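Local structure of putative hyaluronoglucosaminidase (Clostridium perfringens, 6PWI) at residues K142-A147 with A246-F251; K69-E74 with S153-F158; M200-D205 with K460-D465; G177-F182 with V324-F329. The protein probably hydrolyses terminal N-acetylhexosamine residues of glycans, as a secreted, cell-wall-anchored family 84 glycoside hydrolase of which this chain holds the catalytic part. One frame throughout, in Å; residues are numbered along the deposited sequence.

Overall arrangement
Contact 3 is the buried one, contacts 2 and 4 are partly buried, and contact 1 lies at the surface. Contacts 1 and 2 share helix 144-158 of the N-terminal alpha/beta domain: contact 1 ties its start to the barrel by a salt bridge, while contact 2 joins it to helix 66-78 through a network of charges. That network continues to Asp205 in contact 3, whose own meeting of helices is apolar. Contacts 1 and 4 both reach the eight-stranded barrel. Charge carries contacts 1 and 2, hydrocarbon the buried contact 3, and contact 4 combines an amide-to-carboxylate hydrogen bond with the edge of an indole.

Contact 1: residues K142-A147 with A246-F251; sequences KNTDSA and ATKNKF. With EDO (1,2-ethanediol), chain I.
Asp145 and Lys248 meet in a salt bridge, with Lys248 NZ 2.8 Å from Asp145 OD1 and nearly in line with the C-O bond of that oxygen. The lysine chain runs extended from CB to CE and turns only at its last torsion (chi4 -55°), which swings the ammonium onto the carboxylate. Its methylenes follow the same oxygen: CD of Lys248 is 3.4 Å from OD1 of Asp145. A second carboxylate, that of Asp65, whose backbone N also bonds to Thr144 OG1, forms a salt bridge with Lys248 NZ, so the ammonium is held by two acids, while Asp145 OD2 has a weak hydrogen bond to Tyr325 OH.

The salt bridge connects two parts of the fold. Asp145 stands in the first turn of helix 144-158, in the N-terminal domain related to domain 2 of family 20 hydrolases; Lys248, just past the end of helix 231-247 and with positive phi, leads toward strand 250-255 of the (beta/alpha)8 barrel.

Hydrogen bonds within each segment shape these ends. Asn143 is the N-cap of its helix: OD1 accepts from Ser146 N at 3.0 Å, and from Ser146 OG, which approaches from above the carbonyl plane. On the barrel side, Thr247 OG1 accepts from Asn249 N at 3.3 Å in an ST turn that spans Lys248.

The 1,2-ethanediol, probably from the crystallisation liquor, binds at Lys142, whose NZ is 3.3 Å from O1 of the diol and makes a weak bond to O2; Asp126 N also bonds to the diol.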
# COMPACT_ATOMS: atom_id res chain seq x y z
N LYS A 142 -13.11 5.26 -19.31
CA LYS A 142 -12.77 6.49 -20.02
C LYS A 142 -11.55 6.24 -20.91
O LYS A 142 -11.35 6.95 -21.89
CB LYS A 142 -12.53 7.65 -19.05
CG LYS A 142 -11.32 7.51 -18.13
CD LYS A 142 -11.15 8.69 -17.20
CE LYS A 142 -10.95 10.01 -17.92
NZ LYS A 142 -11.09 11.16 -17.00
N ASN A 143 -10.77 5.21 -20.56
CA ASN A 143 -9.65 4.75 -21.35
C ASN A 143 -9.37 3.30 -20.99
O ASN A 143 -10.08 2.72 -20.17
CB ASN A 143 -8.42 5.64 -21.14
CG ASN A 143 -8.12 5.86 -19.67
OD1 ASN A 143 -8.07 4.91 -18.89
ND2 ASN A 143 -7.96 7.12 -19.27
N THR A 144 -8.33 2.72 -21.60
CA THR A 144 -8.01 1.32 -21.42
C THR A 144 -7.63 1.02 -19.96
O THR A 144 -8.06 0.01 -19.40
CB THR A 144 -7.03 0.81 -22.49
OG1 THR A 144 -7.09 -0.62 -22.51
CG2 THR A 144 -5.60 1.29 -22.30
N ASP A 145 -6.85 1.93 -19.34
CA ASP A 145 -6.46 1.81 -17.94
C ASP A 145 -7.70 1.65 -17.06
O ASP A 145 -7.73 0.79 -16.18
CB ASP A 145 -5.61 3.00 -17.49
CG ASP A 145 -4.21 3.06 -18.08
OD1 ASP A 145 -3.72 2.02 -18.58
OD2 ASP A 145 -3.61 4.14 -18.03
N SER A 146 -8.72 2.49 -17.30
CA SER A 146 -9.95 2.46 -16.52
C SER A 146 -10.77 1.21 -16.80
O SER A 146 -11.43 0.69 -15.91
CB SER A 146 -10.75 3.70 -16.76
OG SER A 146 -9.97 4.85 -16.48
N ALA A 147 -10.72 0.72 -18.05
CA ALA A 147 -11.39 -0.53 -18.37
C ALA A 147 -10.78 -1.65 -17.53
O ALA A 147 -11.49 -2.47 -16.98
CB ALA A 147 -11.34 -0.82 -19.85
N ALA A 246 1.62 -5.51 -16.91
CA ALA A 246 0.59 -6.53 -16.81
C ALA A 246 -0.43 -6.20 -15.71
O ALA A 246 -1.60 -6.54 -15.83
CB ALA A 246 1.23 -7.88 -16.57
N THR A 247 0.04 -5.54 -14.64
CA THR A 247 -0.77 -5.30 -13.45
C THR A 247 -1.30 -3.87 -13.44
O THR A 247 -2.25 -3.56 -12.72
CB THR A 247 0.05 -5.50 -12.17
OG1 THR A 247 1.12 -4.55 -12.19
CG2 THR A 247 0.57 -6.92 -12.00
N LYS A 248 -0.65 -3.01 -14.24
CA LYS A 248 -0.97 -1.60 -14.43
C LYS A 248 -0.61 -0.79 -13.19
O LYS A 248 -0.90 0.40 -13.11
CB LYS A 248 -2.38 -1.37 -15.00
CG LYS A 248 -2.43 -1.29 -16.51
CD LYS A 248 -3.81 -1.03 -17.09
CE LYS A 248 -3.87 -1.31 -18.57
NZ LYS A 248 -2.86 -0.53 -19.33
N ASN A 249 0.06 -1.46 -12.25
CA ASN A 249 0.78 -0.83 -11.17
C ASN A 249 2.16 -0.44 -11.71
O ASN A 249 3.14 -1.15 -11.48
CB ASN A 249 0.81 -1.79 -9.97
CG ASN A 249 1.20 -1.18 -8.64
OD1 ASN A 249 0.65 -1.55 -7.61
ND2 ASN A 249 2.16 -0.26 -8.61
N LYS A 250 2.22 0.66 -12.46
CA LYS A 250 3.36 0.95 -13.33
C LYS A 250 4.64 1.10 -12.52
O LYS A 250 4.63 1.62 -11.41
CB LYS A 250 3.21 2.29 -14.07
CG LYS A 250 1.91 2.51 -14.84
CD LYS A 250 1.84 3.88 -15.51
CE LYS A 250 1.89 5.07 -14.56
NZ LYS A 250 0.65 5.22 -13.74
N PHE A 251 5.75 0.67 -13.13
CA PHE A 251 7.10 0.93 -12.66
C PHE A 251 7.49 2.36 -13.03
O PHE A 251 7.63 2.68 -14.22
CB PHE A 251 8.05 -0.07 -13.31
CG PHE A 251 9.47 -0.06 -12.80
CD1 PHE A 251 9.89 -1.01 -11.87
CD2 PHE A 251 10.38 0.88 -13.26
CE1 PHE A 251 11.20 -1.02 -11.41
CE2 PHE A 251 11.69 0.87 -12.79
CZ PHE A 251 12.10 -0.08 -11.88
C1 EDO I . -7.06 11.80 -15.53
O1 EDO I . -8.40 12.24 -15.47
C2 EDO I . -7.00 10.34 -15.33
O2 EDO I . -8.25 9.73 -15.57

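Contact 2: residues K69-E74 with S153-F158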
# COMPACT_ATOMS: atom_id res chain seq x y z
N LYS A 69 -6.76 -7.04 -22.15
CA LYS A 69 -7.34 -8.28 -22.62
C LYS A 69 -6.96 -9.42 -21.68
O LYS A 69 -7.82 -10.19 -21.26
CB LYS A 69 -6.95 -8.59 -24.07
CG LYS A 69 -7.28 -7.52 -25.10
CD LYS A 69 -7.03 -7.95 -26.53
CE LYS A 69 -7.02 -6.80 -27.51
NZ LYS A 69 -7.17 -7.24 -28.92
N ASN A 70 -5.66 -9.52 -21.35
CA ASN A 70 -5.12 -10.57 -20.49
C ASN A 70 -5.81 -10.57 -19.13
O ASN A 70 -6.01 -11.62 -18.53
CB ASN A 70 -3.60 -10.45 -20.34
CG ASN A 70 -2.85 -10.89 -21.58
OD1 ASN A 70 -3.27 -11.80 -22.28
ND2 ASN A 70 -1.72 -10.26 -21.85
N ARG A 71 -6.16 -9.37 -18.65
CA ARG A 71 -6.85 -9.23 -17.37
C ARG A 71 -8.23 -9.89 -17.42
O ARG A 71 -8.65 -10.51 -16.44
CB ARG A 71 -6.91 -7.77 -16.93
CG ARG A 71 -7.36 -7.57 -15.49
CD ARG A 71 -6.47 -8.25 -14.46
NE ARG A 71 -6.27 -7.37 -13.33
CZ ARG A 71 -5.57 -7.67 -12.24
NH1 ARG A 71 -5.00 -8.85 -12.13
NH2 ARG A 71 -5.45 -6.78 -11.26
N LEU A 72 -8.94 -9.77 -18.55
CA LEU A 72 -10.24 -10.40 -18.66
C LEU A 72 -10.07 -11.92 -18.70
O LEU A 72 -10.85 -12.64 -18.10
CB LEU A 72 -11.00 -9.90 -19.90
CG LEU A 72 -12.38 -10.53 -20.08
CD1 LEU A 72 -13.39 -9.93 -19.12
CD2 LEU A 72 -12.87 -10.40 -21.52
N LEU A 73 -9.03 -12.38 -19.40
CA LEU A 73 -8.83 -13.81 -19.58
C LEU A 73 -8.48 -14.48 -18.25
O LEU A 73 -8.89 -15.61 -18.02
CB LEU A 73 -7.79 -14.06 -20.68
CG LEU A 73 -8.18 -13.53 -22.06
CD1 LEU A 73 -7.17 -13.94 -23.13
CD2 LEU A 73 -9.58 -13.96 -22.46
N GLU A 74 -7.74 -13.76 -17.39
CA GLU A 74 -7.52 -14.14 -16.00
C GLU A 74 -8.86 -14.33 -15.30
O GLU A 74 -9.09 -15.31 -14.59
CB GLU A 74 -6.82 -13.01 -15.24
CG GLU A 74 -5.38 -13.28 -14.85
CD GLU A 74 -4.85 -12.29 -13.82
OE1 GLU A 74 -5.17 -12.46 -12.62
OE2 GLU A 74 -4.15 -11.33 -14.22
N SER A 153 -12.44 -5.14 -10.76
CA SER A 153 -13.60 -5.27 -9.91
C SER A 153 -14.32 -6.59 -10.19
O SER A 153 -14.74 -7.25 -9.25
CB SER A 153 -14.52 -4.09 -10.01
OG SER A 153 -13.95 -2.97 -9.35
N LEU A 154 -14.39 -6.99 -11.47
CA LEU A 154 -14.98 -8.28 -11.83
C LEU A 154 -14.17 -9.42 -11.23
O LEU A 154 -14.74 -10.45 -10.85
CB LEU A 154 -15.06 -8.42 -13.35
CG LEU A 154 -16.21 -7.69 -14.04
CD1 LEU A 154 -16.10 -7.83 -15.55
CD2 LEU A 154 -17.56 -8.19 -13.54
N LYS A 155 -12.84 -9.24 -11.16
CA LYS A 155 -11.95 -10.25 -10.61
C LYS A 155 -12.28 -10.45 -9.13
O LYS A 155 -12.32 -11.58 -8.64
CB LYS A 155 -10.49 -9.85 -10.79
CG LYS A 155 -9.51 -10.98 -10.51
CD LYS A 155 -8.09 -10.55 -10.20
CE LYS A 155 -7.27 -11.72 -9.71
NZ LYS A 155 -5.90 -11.28 -9.35
N ALA A 156 -12.50 -9.34 -8.43
CA ALA A 156 -12.89 -9.39 -7.03
C ALA A 156 -14.23 -10.11 -6.90
O ALA A 156 -14.41 -10.91 -5.98
CB ALA A 156 -12.91 -7.99 -6.45
N ILE A 157 -15.16 -9.84 -7.83
CA ILE A 157 -16.49 -10.43 -7.74
C ILE A 157 -16.39 -11.94 -7.96
O ILE A 157 -16.95 -12.72 -7.20
CB ILE A 157 -17.48 -9.74 -8.70
CG1 ILE A 157 -17.75 -8.29 -8.29
CG2 ILE A 157 -18.78 -10.55 -8.78
CD1 ILE A 157 -18.73 -7.55 -9.17
N PHE A 158 -15.63 -12.33 -8.99
CA PHE A 158 -15.57 -13.72 -9.43
C PHE A 158 -14.89 -14.59 -8.38
O PHE A 158 -15.22 -15.77 -8.25
CB PHE A 158 -14.96 -13.83 -10.83
CG PHE A 158 -15.91 -13.65 -11.99
CD1 PHE A 158 -16.99 -12.77 -11.92
CD2 PHE A 158 -15.72 -14.33 -13.18
CE1 PHE A 158 -17.85 -12.59 -12.99
CE2 PHE A 158 -16.58 -14.16 -14.26
CZ PHE A 158 -17.65 -13.29 -14.16
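Lys155 reaches across from its helix to both Arg71 and Glu74. Its CG lies opposite the backbone N (chi1 -168°) and the rest of the chain is extended, which carries NZ to 3.6 Å from Glu74 OE1, a loose salt bridge. On the way CD of Lys155 passes over one face of the Arg71 guanidinium, 4.0 Å above its plane and displaced toward the rim. The two side chains cross at about a right angle.

Arg71 also starts with CG trans to N, but bends at chi2 (59°) and chi3, which brings NH1 round to Glu74, three residues on. There NH1 of Arg71 meets Glu74 OE2 at 3.4 Å, a weak hydrogen-bonded ion pair, and the carboxyl carbon of Glu74 lies at the guanidinium edge, in its plane. Glu74 thus offers one oxygen to each base.

Helices 66-78 and 144-158 lie side by side against the mixed sheet of the N-terminal alpha/beta domain: Leu72 packs on Val58 and Phe60, and Ile157 on Leu166 and Leu169. The charged trio sits along the seam between the helices. Although Arg71 NH1 and Lys155 NZ are 3.8 Å apart, acids serve both: Lys155 NZ also forms a salt bridge with Asp205 OD1 of the barrel domain, to which Arg71 NH2 makes a long, weak ion pair. Thr152 OG1 accepts from Arg71 NE, a further hold on the guanidinium.

Contact 3: residues M200-D205 with K460-D465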
# COMPACT_ATOMS: atom_id res chain seq x y z
N MET A 200 3.72 -5.23 -6.76
CA MET A 200 3.06 -4.69 -7.94
C MET A 200 1.81 -5.53 -8.24
O MET A 200 0.76 -4.99 -8.54
CB MET A 200 3.98 -4.64 -9.15
CG MET A 200 4.87 -3.42 -9.16
SD MET A 200 5.91 -3.30 -10.64
CE MET A 200 7.04 -4.66 -10.37
N LYS A 201 1.95 -6.85 -8.11
CA LYS A 201 0.85 -7.76 -8.36
C LYS A 201 -0.26 -7.52 -7.34
O LYS A 201 -1.44 -7.61 -7.68
CB LYS A 201 1.38 -9.20 -8.37
CG LYS A 201 0.38 -10.28 -8.75
CD LYS A 201 1.05 -11.62 -9.03
CE LYS A 201 0.07 -12.78 -9.12
NZ LYS A 201 -0.74 -12.91 -7.88
N PHE A 202 0.12 -7.16 -6.11
CA PHE A 202 -0.84 -6.95 -5.05
C PHE A 202 -1.58 -5.63 -5.26
O PHE A 202 -2.81 -5.60 -5.27
CB PHE A 202 -0.18 -7.06 -3.67
CG PHE A 202 -1.14 -6.97 -2.51
CD1 PHE A 202 -1.35 -5.77 -1.84
CD2 PHE A 202 -1.84 -8.09 -2.08
CE1 PHE A 202 -2.23 -5.69 -0.78
CE2 PHE A 202 -2.73 -8.00 -1.02
CZ PHE A 202 -2.92 -6.81 -0.36
N GLY A 203 -0.81 -4.54 -5.43
CA GLY A 203 -1.37 -3.22 -5.70
C GLY A 203 -2.34 -3.24 -6.87
O GLY A 203 -3.35 -2.52 -6.86
N GLY A 204 -2.05 -4.07 -7.87
CA GLY A 204 -2.83 -4.14 -9.10
C GLY A 204 -4.21 -4.74 -8.86
O GLY A 204 -5.16 -4.42 -9.58
N ASP A 205 -4.30 -5.61 -7.84
CA ASP A 205 -5.57 -6.19 -7.42
C ASP A 205 -6.45 -5.16 -6.72
O ASP A 205 -7.64 -5.40 -6.54
CB ASP A 205 -5.37 -7.45 -6.56
CG ASP A 205 -5.01 -8.71 -7.34
OD1 ASP A 205 -5.19 -8.72 -8.59
OD2 ASP A 205 -4.55 -9.69 -6.70
N LYS A 460 -7.76 -11.24 4.77
CA LYS A 460 -8.16 -12.38 3.96
C LYS A 460 -7.52 -12.29 2.57
O LYS A 460 -7.25 -13.32 1.95
CB LYS A 460 -9.68 -12.55 3.90
CG LYS A 460 -10.43 -11.55 3.03
CD LYS A 460 -11.94 -11.74 3.05
CE LYS A 460 -12.61 -11.05 4.22
NZ LYS A 460 -12.68 -9.59 3.99
N TYR A 461 -7.26 -11.07 2.09
CA TYR A 461 -6.64 -10.85 0.79
C TYR A 461 -5.13 -11.05 0.88
O TYR A 461 -4.52 -11.59 -0.04
CB TYR A 461 -6.98 -9.46 0.27
CG TYR A 461 -8.45 -9.25 0.10
CD1 TYR A 461 -9.12 -9.79 -0.99
CD2 TYR A 461 -9.19 -8.54 1.04
CE1 TYR A 461 -10.49 -9.61 -1.15
CE2 TYR A 461 -10.55 -8.36 0.90
CZ TYR A 461 -11.20 -8.90 -0.20
OH TYR A 461 -12.55 -8.72 -0.36
N ILE A 462 -4.53 -10.60 1.99
CA ILE A 462 -3.09 -10.66 2.14
C ILE A 462 -2.67 -12.11 2.36
O ILE A 462 -1.67 -12.54 1.81
CB ILE A 462 -2.62 -9.73 3.28
CG1 ILE A 462 -3.03 -8.29 3.00
CG2 ILE A 462 -1.12 -9.89 3.52
CD1 ILE A 462 -2.88 -7.37 4.18
N GLU A 463 -3.45 -12.83 3.17
CA GLU A 463 -3.09 -14.17 3.60
C GLU A 463 -4.34 -15.04 3.69
O GLU A 463 -4.96 -15.14 4.75
CB GLU A 463 -2.33 -14.09 4.93
CG GLU A 463 -2.08 -15.45 5.58
CD GLU A 463 -1.46 -16.47 4.64
OE1 GLU A 463 -0.28 -16.29 4.27
OE2 GLU A 463 -2.17 -17.44 4.26
N PRO A 464 -4.74 -15.71 2.58
CA PRO A 464 -6.02 -16.42 2.53
C PRO A 464 -6.15 -17.64 3.44
O PRO A 464 -7.25 -18.02 3.81
CB PRO A 464 -6.14 -16.86 1.06
CG PRO A 464 -5.09 -16.05 0.32
CD PRO A 464 -3.98 -15.81 1.33
N ASP A 465 -5.02 -18.25 3.82
CA ASP A 465 -5.05 -19.50 4.56
C ASP A 465 -4.92 -19.27 6.07
O ASP A 465 -5.32 -20.13 6.86
CB ASP A 465 -4.00 -20.49 4.05
CG ASP A 465 -4.05 -20.69 2.55
OD1 ASP A 465 -4.92 -21.45 2.08
OD2 ASP A 465 -3.21 -20.07 1.85
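Phe202 and Ile462 are brought together by their first torsions: the ring of Phe202 extends trans to its backbone N (chi1 -175°), and CG1 of Ile462 lies beside the backbone N (chi1 -59°). The far end of the ring then meets that branch, with Phe202 CZ 3.7 Å from Ile462 CG1 and Phe202 CE2 4.0 Å from the same carbon. The methylene approaches at a slant, and the two side chains run obliquely to one another. At the ring edge, near its plane, Tyr461 O lies 4.1 Å from Phe202 CE2.

Helix 193-204, the first helix of the barrel after strand 179-184, is thereby joined to the last turn of helix 451-462. Helix 433-444 fills in beside them, Lys433 touching both Phe202 and Ile462, and Phe206 packs edge-to-face with the rings of both Phe202 and Tyr461. The hydroxyl of Tyr461 is directed elsewhere, bonding to Glu35 OE2.

No hydrogen bond crosses between the segments, and the contact probably rests on burial of hydrocarbon and dispersion; the carbonyl oxygen at the slightly positive C-H edge of the ring may add a weak electrostatic attraction.

Contact 4: residues G177-F182 with V324-F329; sequences GQWRGF and VYEFIF
Gln178 NE2 donates to Glu326 OE1 at 2.9 Å, with a nearly straight N-H...O angle of 166°. The side chains come from opposite directions, and their flat ends are crossed, amide and carboxylate planes 84° apart: the oxygen lies close to the amide plane, whereas the nitrogen stands well above the carboxylate. Beside this bond Glu326 CG touches the indole of Trp179 at its edge, 3.9 Å from Trp179 CZ2.

The first shell is set by chain shape. Gln178 is extended, and its CG, anti to N, lies 3.6 Å above the Trp179 ring plane, toward the rim, so this methylene rests on the indole face while the amide reaches past. Glu326 takes its reach from chi1 of 44°, which places CG between backbone N and carbonyl carbon.

Farther out, Trp179 packs on Phe388 and Gln292, and Gln292 NE2 holds the backbone O of Glu326. Asn209 ND2 holds Gln178 O, and backbone bonds of Gln178 to Lys419 and Trp179 to Ile421 join the first strand of the (beta/alpha)8 barrel to the eighth.

Both segments enter their strands here, the first and the fifth, so the contact spans the N-terminal end of the barrel, away from the predicted proton donor Asp299, which follows strand 293-296. A neutral amide donates one N-H, so with Glu326 ionised, as is likely, the link is a charge-assisted hydrogen bond, not an ion pair.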
# COMPACT_ATOMS: atom_id res chain seq x y z
N GLY A 177 -8.26 10.06 -6.05
CA GLY A 177 -6.87 10.43 -6.27
C GLY A 177 -6.38 10.06 -7.67
O GLY A 177 -6.76 9.03 -8.21
N GLN A 178 -5.53 10.93 -8.23
CA GLN A 178 -4.85 10.70 -9.49
C GLN A 178 -3.84 9.56 -9.34
O GLN A 178 -3.80 8.67 -10.18
CB GLN A 178 -4.26 12.02 -9.99
CG GLN A 178 -3.49 11.93 -11.31
CD GLN A 178 -2.65 13.15 -11.63
OE1 GLN A 178 -2.46 14.05 -10.81
NE2 GLN A 178 -2.12 13.19 -12.84
N TRP A 179 -3.04 9.57 -8.26
CA TRP A 179 -2.00 8.57 -8.05
C TRP A 179 -2.25 7.78 -6.77
O TRP A 179 -2.57 8.36 -5.73
CB TRP A 179 -0.59 9.19 -8.04
CG TRP A 179 -0.33 10.07 -9.23
CD1 TRP A 179 -0.10 11.41 -9.20
CD2 TRP A 179 -0.32 9.68 -10.62
NE1 TRP A 179 0.07 11.88 -10.47
CE2 TRP A 179 -0.06 10.85 -11.37
CE3 TRP A 179 -0.50 8.48 -11.32
CZ2 TRP A 179 0.02 10.84 -12.77
CZ3 TRP A 179 -0.42 8.47 -12.70
CH2 TRP A 179 -0.17 9.64 -13.42
N ARG A 180 -2.10 6.46 -6.87
CA ARG A 180 -2.25 5.53 -5.76
C ARG A 180 -1.16 4.46 -5.87
O ARG A 180 -1.08 3.74 -6.87
CB ARG A 180 -3.62 4.86 -5.80
CG ARG A 180 -4.79 5.81 -5.97
CD ARG A 180 -6.08 5.12 -6.38
NE ARG A 180 -6.02 4.37 -7.63
CZ ARG A 180 -6.09 4.90 -8.85
NH1 ARG A 180 -6.23 6.21 -9.00
NH2 ARG A 180 -6.04 4.12 -9.92
N GLY A 181 -0.31 4.37 -4.85
CA GLY A 181 0.67 3.30 -4.83
C GLY A 181 1.68 3.42 -3.70
O GLY A 181 1.37 3.90 -2.61
N PHE A 182 2.90 2.96 -3.99
CA PHE A 182 3.93 2.80 -2.99
C PHE A 182 5.27 3.15 -3.62
O PHE A 182 5.47 2.98 -4.82
CB PHE A 182 3.92 1.37 -2.44
CG PHE A 182 4.00 0.27 -3.49
CD1 PHE A 182 5.21 -0.35 -3.77
CD2 PHE A 182 2.87 -0.14 -4.18
CE1 PHE A 182 5.29 -1.36 -4.72
CE2 PHE A 182 2.95 -1.15 -5.14
CZ PHE A 182 4.16 -1.76 -5.41
N VAL A 324 4.37 9.24 -22.56
CA VAL A 324 4.96 9.27 -21.23
C VAL A 324 4.06 10.10 -20.30
O VAL A 324 3.82 11.28 -20.54
CB VAL A 324 6.41 9.79 -21.27
CG1 VAL A 324 7.02 9.91 -19.88
CG2 VAL A 324 7.29 8.91 -22.14
N TYR A 325 3.58 9.46 -19.23
CA TYR A 325 2.78 10.12 -18.22
C TYR A 325 3.60 11.24 -17.58
O TYR A 325 4.80 11.33 -17.80
CB TYR A 325 2.27 9.12 -17.19
CG TYR A 325 1.31 8.07 -17.71
CD1 TYR A 325 -0.02 8.38 -17.96
CD2 TYR A 325 1.73 6.77 -17.94
CE1 TYR A 325 -0.91 7.41 -18.42
CE2 TYR A 325 0.86 5.80 -18.40
CZ TYR A 325 -0.47 6.12 -18.64
OH TYR A 325 -1.33 5.16 -19.09
N GLU A 326 2.93 12.08 -16.78
CA GLU A 326 3.54 13.31 -16.28
C GLU A 326 4.58 13.00 -15.21
O GLU A 326 4.49 11.98 -14.53
CB GLU A 326 2.49 14.33 -15.83
CG GLU A 326 1.35 13.74 -15.02
CD GLU A 326 0.19 14.70 -14.86
OE1 GLU A 326 -0.09 15.12 -13.71
OE2 GLU A 326 -0.43 15.05 -15.89
N PHE A 327 5.57 13.88 -15.11
CA PHE A 327 6.67 13.74 -14.17
C PHE A 327 6.21 13.95 -12.73
O PHE A 327 5.28 14.71 -12.45
CB PHE A 327 7.79 14.74 -14.47
CG PHE A 327 8.66 14.42 -15.65
CD1 PHE A 327 9.67 13.47 -15.55
CD2 PHE A 327 8.50 15.09 -16.86
CE1 PHE A 327 10.48 13.18 -16.64
CE2 PHE A 327 9.31 14.80 -17.94
CZ PHE A 327 10.30 13.85 -17.83
N ILE A 328 6.91 13.26 -11.83
CA ILE A 328 6.80 13.43 -10.40
C ILE A 328 8.06 14.16 -9.95
O ILE A 328 9.14 13.87 -10.45
CB ILE A 328 6.65 12.04 -9.77
CG1 ILE A 328 5.21 11.54 -9.93
CG2 ILE A 328 7.10 12.02 -8.32
CD1 ILE A 328 5.10 10.08 -10.29
N PHE A 329 7.92 15.14 -9.05
CA PHE A 329 9.06 15.90 -8.55
C PHE A 329 9.01 15.94 -7.03
O PHE A 329 8.00 16.28 -6.44
CB PHE A 329 9.08 17.29 -9.19
CG PHE A 329 10.24 18.17 -8.78
CD1 PHE A 329 11.43 18.17 -9.51
CD2 PHE A 329 10.15 19.01 -7.68
CE1 PHE A 329 12.50 18.96 -9.13
CE2 PHE A 329 11.23 19.81 -7.31
CZ PHE A 329 12.40 19.78 -8.03